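Local coordinates for protein pre-crRNA processing endonuclease (Streptococcus mutans, PDB 4R0J) that probably processes precursor CRISPR RNA as a Cas5-family (subtype I-C) endonuclease in antiviral defence, at residues D138-L141 with C146-L149; F105-N110 with Q116-K121. All blocks are in the same frame, centred on the assembly; numbering follows the deposited sequence.

Contact 1: D138-L141 with C146-L149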
ATOM      1  N   ASP A 138      -1.677  14.997  -2.663  1.00 28.56           N
ATOM      2  CA  ASP A 138      -0.879  14.823  -1.458  1.00 27.68           C
ATOM      3  C   ASP A 138      -1.001  13.397  -0.979  1.00 34.45           C
ATOM      4  O   ASP A 138      -2.084  12.804  -1.039  1.00 30.41           O
ATOM      5  CB  ASP A 138      -1.342  15.786  -0.371  1.00 29.12           C
ATOM      6  CG  ASP A 138      -0.943  17.212  -0.654  1.00 40.68           C
ATOM      7  OD1 ASP A 138       0.072  17.413  -1.354  1.00 44.39           O
ATOM      8  OD2 ASP A 138      -1.646  18.127  -0.179  1.00 44.10           O
ATOM      9  N   ILE A 139       0.125  12.844  -0.530  1.00 28.79           N
ATOM     10  CA  ILE A 139       0.176  11.483  -0.034  1.00 26.56           C
ATOM     11  C   ILE A 139       0.245  11.497   1.486  1.00 27.18           C
ATOM     12  O   ILE A 139       1.105  12.156   2.073  1.00 29.71           O
ATOM     13  CB  ILE A 139       1.418  10.747  -0.581  1.00 31.14           C
ATOM     14  CG1 ILE A 139       1.413  10.751  -2.118  1.00 33.91           C
ATOM     15  CG2 ILE A 139       1.502   9.343  -0.005  1.00 31.90           C
ATOM     16  CD1 ILE A 139       0.121  10.274  -2.733  1.00 34.78           C
ATOM     17  N   PHE A 140      -0.668  10.769   2.122  1.00 26.33           N
ATOM     18  CA  PHE A 140      -0.716  10.724   3.581  1.00 29.40           C
ATOM     19  C   PHE A 140      -0.385   9.339   4.112  1.00 27.00           C
ATOM     20  O   PHE A 140      -0.699   8.323   3.491  1.00 30.31           O
ATOM     21  CB  PHE A 140      -2.102  11.133   4.081  1.00 29.54           C
ATOM     22  CG  PHE A 140      -2.441  12.559   3.813  1.00 29.95           C
ATOM     23  CD1 PHE A 140      -1.865  13.569   4.556  1.00 31.36           C
ATOM     24  CD2 PHE A 140      -3.348  12.892   2.819  1.00 32.02           C
ATOM     25  CE1 PHE A 140      -2.187  14.895   4.318  1.00 35.83           C
ATOM     26  CE2 PHE A 140      -3.673  14.217   2.576  1.00 36.15           C
ATOM     27  CZ  PHE A 140      -3.090  15.217   3.326  1.00 38.24           C
ATOM     28  N   LEU A 141       0.244   9.306   5.279  1.00 29.83           N
ATOM     29  CA  LEU A 141       0.610   8.042   5.896  1.00 26.71           C
ATOM     30  C   LEU A 141      -0.149   7.849   7.201  1.00 31.12           C
ATOM     31  O   LEU A 141       0.441   7.477   8.204  1.00 32.61           O
ATOM     32  CB  LEU A 141       2.110   8.006   6.165  1.00 28.43           C
ATOM     33  CG  LEU A 141       2.991   8.208   4.938  1.00 26.91           C
ATOM     34  CD1 LEU A 141       4.464   8.218   5.333  1.00 29.64           C
ATOM     35  CD2 LEU A 141       2.712   7.138   3.900  1.00 30.11           C
ATOM     36  N   CYS A 146       0.672  13.416   8.706  1.00 35.96           N
ATOM     37  CA  CYS A 146       1.723  12.483   8.302  1.00 33.54           C
ATOM     38  C   CYS A 146       1.879  12.489   6.786  1.00 31.95           C
ATOM     39  O   CYS A 146       1.301  11.655   6.104  1.00 36.06           O
ATOM     40  CB  CYS A 146       1.385  11.065   8.771  1.00 28.47           C
ATOM     41  SG  CYS A 146       1.428  10.850  10.566  1.00 40.22           S
ATOM     42  N   PHE A 147       2.655  13.428   6.255  1.00 31.78           N
ATOM     43  CA  PHE A 147       2.838  13.479   4.808  1.00 30.94           C
ATOM     44  C   PHE A 147       3.871  12.464   4.343  1.00 30.76           C
ATOM     45  O   PHE A 147       4.854  12.209   5.036  1.00 35.99           O
ATOM     46  CB  PHE A 147       3.252  14.878   4.357  1.00 40.98           C
ATOM     47  CG  PHE A 147       2.118  15.858   4.330  1.00 46.83           C
ATOM     48  CD1 PHE A 147       1.337  16.004   3.191  1.00 52.26           C
ATOM     49  CD2 PHE A 147       1.822  16.623   5.448  1.00 51.53           C
ATOM     50  CE1 PHE A 147       0.286  16.911   3.164  1.00 53.61           C
ATOM     51  CE2 PHE A 147       0.775  17.526   5.432  1.00 55.55           C
ATOM     52  CZ  PHE A 147       0.006  17.669   4.286  1.00 60.18           C
ATOM     53  N   GLY A 148       3.642  11.903   3.164  1.00 31.21           N
ATOM     54  CA  GLY A 148       4.585  10.988   2.555  1.00 33.21           C
ATOM     55  C   GLY A 148       5.208  11.621   1.329  1.00 38.12           C
ATOM     56  O   GLY A 148       4.634  12.516   0.713  1.00 37.20           O
ATOM     57  N   LEU A 149       6.405  11.168   0.993  1.00 29.47           N
ATOM     58  CA  LEU A 149       7.102  11.637  -0.188  1.00 31.48           C
ATOM     59  C   LEU A 149       7.281  10.440  -1.110  1.00 34.80           C
ATOM     60  O   LEU A 149       7.835   9.416  -0.712  1.00 35.59           O
ATOM     61  CB  LEU A 149       8.460  12.208   0.205  1.00 37.49           C
ATOM     62  CG  LEU A 149       9.159  13.145  -0.774  1.00 52.42           C
ATOM     63  CD1 LEU A 149       8.338  14.410  -0.962  1.00 53.17           C
ATOM     64  CD2 LEU A 149      10.557  13.471  -0.262  1.00 55.36           C
TER
HETATM   65  O   HOH W   1       2.789  14.070  -0.645  1.00 34.71           O

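Contact 2: F105-N110 with Q116-K121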
ATOM      1  N   PHE A 105      -1.780  -2.026 -12.555  1.00 26.81           N
ATOM      2  CA  PHE A 105      -3.225  -1.848 -12.619  1.00 25.24           C
ATOM      3  C   PHE A 105      -3.871  -2.760 -13.652  1.00 23.97           C
ATOM      4  O   PHE A 105      -3.206  -3.280 -14.556  1.00 29.13           O
ATOM      5  CB  PHE A 105      -3.652  -0.375 -12.799  1.00 26.64           C
ATOM      6  CG  PHE A 105      -3.162   0.285 -14.066  1.00 27.32           C
ATOM      7  CD1 PHE A 105      -3.859   0.144 -15.270  1.00 28.83           C
ATOM      8  CD2 PHE A 105      -2.053   1.120 -14.041  1.00 27.24           C
ATOM      9  CE1 PHE A 105      -3.425   0.783 -16.432  1.00 29.23           C
ATOM     10  CE2 PHE A 105      -1.621   1.767 -15.190  1.00 29.55           C
ATOM     11  CZ  PHE A 105      -2.313   1.604 -16.392  1.00 30.48           C
ATOM     12  N   ILE A 106      -5.165  -2.992 -13.452  1.00 29.02           N
ATOM     13  CA  ILE A 106      -5.971  -3.799 -14.346  1.00 30.44           C
ATOM     14  C   ILE A 106      -7.243  -2.993 -14.590  1.00 25.80           C
ATOM     15  O   ILE A 106      -7.523  -2.046 -13.857  1.00 27.20           O
ATOM     16  CB  ILE A 106      -6.346  -5.140 -13.693  1.00 29.99           C
ATOM     17  CG1 ILE A 106      -7.139  -4.902 -12.407  1.00 34.21           C
ATOM     18  CG2 ILE A 106      -5.074  -5.986 -13.392  1.00 29.48           C
ATOM     19  CD1 ILE A 106      -7.713  -6.177 -11.792  1.00 36.74           C
ATOM     20  N   TRP A 107      -8.024  -3.380 -15.587  1.00 29.99           N
ATOM     21  CA  TRP A 107      -9.290  -2.692 -15.829  1.00 26.64           C
ATOM     22  C   TRP A 107     -10.292  -3.082 -14.744  1.00 31.89           C
ATOM     23  O   TRP A 107     -10.326  -4.225 -14.294  1.00 33.99           O
ATOM     24  CB  TRP A 107      -9.853  -3.012 -17.221  1.00 28.67           C
ATOM     25  CG  TRP A 107      -8.949  -2.646 -18.368  1.00 35.43           C
ATOM     26  CD1 TRP A 107      -8.683  -3.403 -19.468  1.00 35.25           C
ATOM     27  CD2 TRP A 107      -8.184  -1.440 -18.518  1.00 34.42           C
ATOM     28  NE1 TRP A 107      -7.809  -2.746 -20.302  1.00 34.53           N
ATOM     29  CE2 TRP A 107      -7.475  -1.542 -19.735  1.00 34.47           C
ATOM     30  CE3 TRP A 107      -8.020  -0.287 -17.736  1.00 35.29           C
ATOM     31  CZ2 TRP A 107      -6.630  -0.534 -20.200  1.00 32.60           C
ATOM     32  CZ3 TRP A 107      -7.180   0.714 -18.197  1.00 32.98           C
ATOM     33  CH2 TRP A 107      -6.495   0.582 -19.416  1.00 30.82           C
ATOM     34  N   ASN A 108     -11.106  -2.122 -14.326  1.00 27.93           N
ATOM     35  CA  ASN A 108     -12.075  -2.339 -13.266  1.00 33.80           C
ATOM     36  C   ASN A 108     -13.308  -3.064 -13.807  1.00 36.83           C
ATOM     37  O   ASN A 108     -14.128  -2.470 -14.497  1.00 35.44           O
ATOM     38  CB  ASN A 108     -12.450  -0.982 -12.661  1.00 33.27           C
ATOM     39  CG  ASN A 108     -13.403  -1.090 -11.489  1.00 41.46           C
ATOM     40  OD1 ASN A 108     -13.943  -2.158 -11.192  1.00 37.55           O
ATOM     41  ND2 ASN A 108     -13.630   0.039 -10.820  1.00 38.44           N
ATOM     42  N   GLU A 109     -13.428  -4.355 -13.506  1.00 36.52           N
ATOM     43  CA  GLU A 109     -14.540  -5.154 -14.007  1.00 42.30           C
ATOM     44  C   GLU A 109     -15.891  -4.592 -13.574  1.00 40.59           C
ATOM     45  O   GLU A 109     -16.900  -4.824 -14.228  1.00 47.07           O
ATOM     46  CB  GLU A 109     -14.419  -6.609 -13.550  1.00 51.08           C
ATOM     47  CG  GLU A 109     -14.630  -6.816 -12.057  1.00 65.79           C
ATOM     48  CD  GLU A 109     -14.461  -8.270 -11.638  1.00 79.69           C
ATOM     49  OE1 GLU A 109     -14.694  -9.166 -12.479  1.00 82.61           O
ATOM     50  OE2 GLU A 109     -14.087  -8.517 -10.470  1.00 83.46           O
ATOM     51  N   ASN A 110     -15.894  -3.864 -12.461  1.00 44.49           N
ATOM     52  CA  ASN A 110     -17.122  -3.281 -11.921  1.00 48.62           C
ATOM     53  C   ASN A 110     -17.526  -1.982 -12.605  1.00 47.62           C
ATOM     54  O   ASN A 110     -18.611  -1.459 -12.355  1.00 55.86           O
ATOM     55  CB  ASN A 110     -16.999  -3.067 -10.411  1.00 54.13           C
ATOM     56  CG  ASN A 110     -17.011  -4.370  -9.636  1.00 63.92           C
ATOM     57  OD1 ASN A 110     -17.796  -5.273  -9.932  1.00 71.91           O
ATOM     58  ND2 ASN A 110     -16.135  -4.478  -8.646  1.00 65.71           N
ATOM     59  N   GLN A 116     -14.834   2.500 -22.693  1.00 40.04           N
ATOM     60  CA  GLN A 116     -14.278   3.399 -23.705  1.00 41.41           C
ATOM     61  C   GLN A 116     -12.982   4.090 -23.251  1.00 39.56           C
ATOM     62  O   GLN A 116     -12.227   4.604 -24.079  1.00 41.91           O
ATOM     63  CB  GLN A 116     -15.325   4.444 -24.143  1.00 43.47           C
ATOM     64  CG  GLN A 116     -15.732   5.411 -23.049  1.00 55.33           C
ATOM     65  CD  GLN A 116     -16.659   4.789 -22.018  1.00 58.36           C
ATOM     66  OE1 GLN A 116     -17.274   3.751 -22.264  1.00 55.14           O
ATOM     67  NE2 GLN A 116     -16.767   5.428 -20.860  1.00 62.65           N
ATOM     68  N   ASP A 117     -12.719   4.091 -21.946  1.00 38.74           N
ATOM     69  CA  ASP A 117     -11.513   4.723 -21.412  1.00 37.86           C
ATOM     70  C   ASP A 117     -10.397   3.712 -21.124  1.00 36.92           C
ATOM     71  O   ASP A 117      -9.366   4.055 -20.539  1.00 34.81           O
ATOM     72  CB  ASP A 117     -11.836   5.518 -20.138  1.00 36.01           C
ATOM     73  CG  ASP A 117     -10.696   6.432 -19.714  1.00 44.25           C
ATOM     74  OD1 ASP A 117     -10.211   7.205 -20.570  1.00 45.62           O
ATOM     75  OD2 ASP A 117     -10.292   6.382 -18.523  1.00 41.30           O
ATOM     76  N   ARG A 118     -10.592   2.464 -21.539  1.00 35.63           N
ATOM     77  CA  ARG A 118      -9.577   1.433 -21.294  1.00 32.41           C
ATOM     78  C   ARG A 118      -8.484   1.536 -22.350  1.00 37.73           C
ATOM     79  O   ARG A 118      -8.412   0.741 -23.283  1.00 41.94           O
ATOM     80  CB  ARG A 118     -10.212   0.046 -21.284  1.00 39.23           C
ATOM     81  CG  ARG A 118     -11.151  -0.163 -20.113  1.00 37.46           C
ATOM     82  CD  ARG A 118     -11.836  -1.510 -20.176  1.00 37.48           C
ATOM     83  NE  ARG A 118     -12.668  -1.738 -18.998  1.00 34.08           N
ATOM     84  CZ  ARG A 118     -13.266  -2.892 -18.725  1.00 44.26           C
ATOM     85  NH1 ARG A 118     -13.109  -3.928 -19.541  1.00 45.04           N
ATOM     86  NH2 ARG A 118     -14.004  -3.020 -17.632  1.00 41.76           N
ATOM     87  N   LEU A 119      -7.642   2.545 -22.184  1.00 38.58           N
ATOM     88  CA  LEU A 119      -6.607   2.894 -23.138  1.00 38.39           C
ATOM     89  C   LEU A 119      -5.258   2.695 -22.460  1.00 39.79           C
ATOM     90  O   LEU A 119      -4.785   3.585 -21.751  1.00 41.96           O
ATOM     91  CB  LEU A 119      -6.774   4.354 -23.529  1.00 39.54           C
ATOM     92  CG  LEU A 119      -8.110   4.668 -24.209  1.00 45.45           C
ATOM     93  CD1 LEU A 119      -8.437   6.159 -24.141  1.00 50.56           C
ATOM     94  CD2 LEU A 119      -8.087   4.163 -25.636  1.00 48.53           C
ATOM     95  N   PRO A 120      -4.639   1.517 -22.665  1.00 42.55           N
ATOM     96  CA  PRO A 120      -3.411   1.148 -21.949  1.00 42.37           C
ATOM     97  C   PRO A 120      -2.314   2.212 -22.035  1.00 45.58           C
ATOM     98  O   PRO A 120      -1.805   2.639 -21.002  1.00 46.35           O
ATOM     99  CB  PRO A 120      -2.962  -0.127 -22.669  1.00 49.69           C
ATOM    100  CG  PRO A 120      -4.211  -0.716 -23.196  1.00 50.10           C
ATOM    101  CD  PRO A 120      -5.086   0.447 -23.575  1.00 42.75           C
ATOM    102  N   LYS A 121      -1.963   2.632 -23.250  1.00 50.10           N
ATOM    103  CA  LYS A 121      -0.903   3.622 -23.431  1.00 51.11           C
ATOM    104  C   LYS A 121      -1.168   4.904 -22.643  1.00 51.56           C
ATOM    105  O   LYS A 121      -0.265   5.440 -22.002  1.00 50.79           O
ATOM    106  CB  LYS A 121      -0.699   3.943 -24.912  1.00 54.27           C
ATOM    107  CG  LYS A 121      -0.125   2.794 -25.726  1.00 64.96           C
ATOM    108  CD  LYS A 121       0.097   3.207 -27.175  1.00 76.64           C
ATOM    109  CE  LYS A 121       0.732   2.087 -27.986  1.00 85.81           C
ATOM    110  NZ  LYS A 121       2.054   1.688 -27.429  1.00 90.80           N
TER

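Contact 1: D138-L141 with C146-L149
One backbone bond joins I139 to G148 and another joins L141 to C146 between the two antiparallel segments. G148 N gives its hydrogen to I139 O at 2.8 Å, arriving from above the carbonyl plane. The second bond, from L141 N to C146 O, spans 2.7 Å, almost in line with the carbonyl (C=O...N 161°). Both acceptors also receive a CA-H...O contact, I139 O from F147 CA and C146 O from F140 CA. A water replaces the next direct bond: it accepts from I139 N at 2.9 Å and donates to G148 O at 2.8 Å. C146 N bonds weakly to T143 OG1, and the L141 backbone also pairs with L21.

F140 and F147, the non-hydrogen-bonded pair, both have CG anti to the carbonyl carbon (chi1 -66° and -77°), which sends their rings off alongside each other in one direction. CE1 of F140 sits over one face of the F147 ring, toward its rim, 3.4 Å from F147 CE1. At the F147 ring edge stands the D138 carboxylate, turned almost perpendicular to it. I139 and L141 touch I47 of helix 41-51. The arrangement is a two-stranded beta hairpin with a water-bridged end, at the margin of the large antiparallel sheet.

Contact 2: F105-N110 with Q116-K121
The loop that leads from the end of strand 97-107 to the start of helix 120-132 folds back here, laying R118 along the indole of W107. The extended R118 chain runs from CB to CD over one face of the ring system, in the direction opposite to the tryptophan side chain. R118 CB stands 3.7 Å from the centroid of the five-membered ring of W107, a CH-pi contact. Further out, R118 CD is 3.6 Å from W107 CG, and the guanidinium has passed beyond the indole to lie above W107 CB, which is 3.6 Å from R118 NE. The guanidinium plane is only 9° from the indole plane, and the chain leading to it is extended (chi2 and chi3 both 176°). R118 NH2 makes a weak, bent bond of 3.2 Å to N108 O.

P120 meets the ring at its edge, its N near the ring plane and its CD 3.8 Å from W107 CZ2, while Y6 also stacks on the indole. N108 OD1 accepts from N110 N at 2.9 Å, forming an Asx turn just after the strand, and N108 ND2 bonds to P55 O. R118 is the centre of an inverse gamma turn, and L119 follows as the helix N-cap residue. This is a surface strand-to-helix connection in which the aliphatic part of an arginine packs on a tryptophan face by CH-pi contact.

Overall arrangement
Contact 2 is complete before the chain reaches contact 1, and helix 120-132 bridges the interval, starting in 116-121 and followed by strand 139-140. The centres lie about 27 Å apart and the nearest atoms about 15 Å, so the two do not touch. Both reach the eight-stranded antiparallel sheet: contact 1 supplies one of its two outermost strands, 139-140, and the neighbouring 147-152, whereas contact 2 sits at the end of strand 97-107, with strand 11-17 between that strand and the hairpin. Contact 2 is the more peripheral, about 20 Å from the chain centre against 12 Å. Together they mark where the chain leaves this Cas5-family sheet and where it returns.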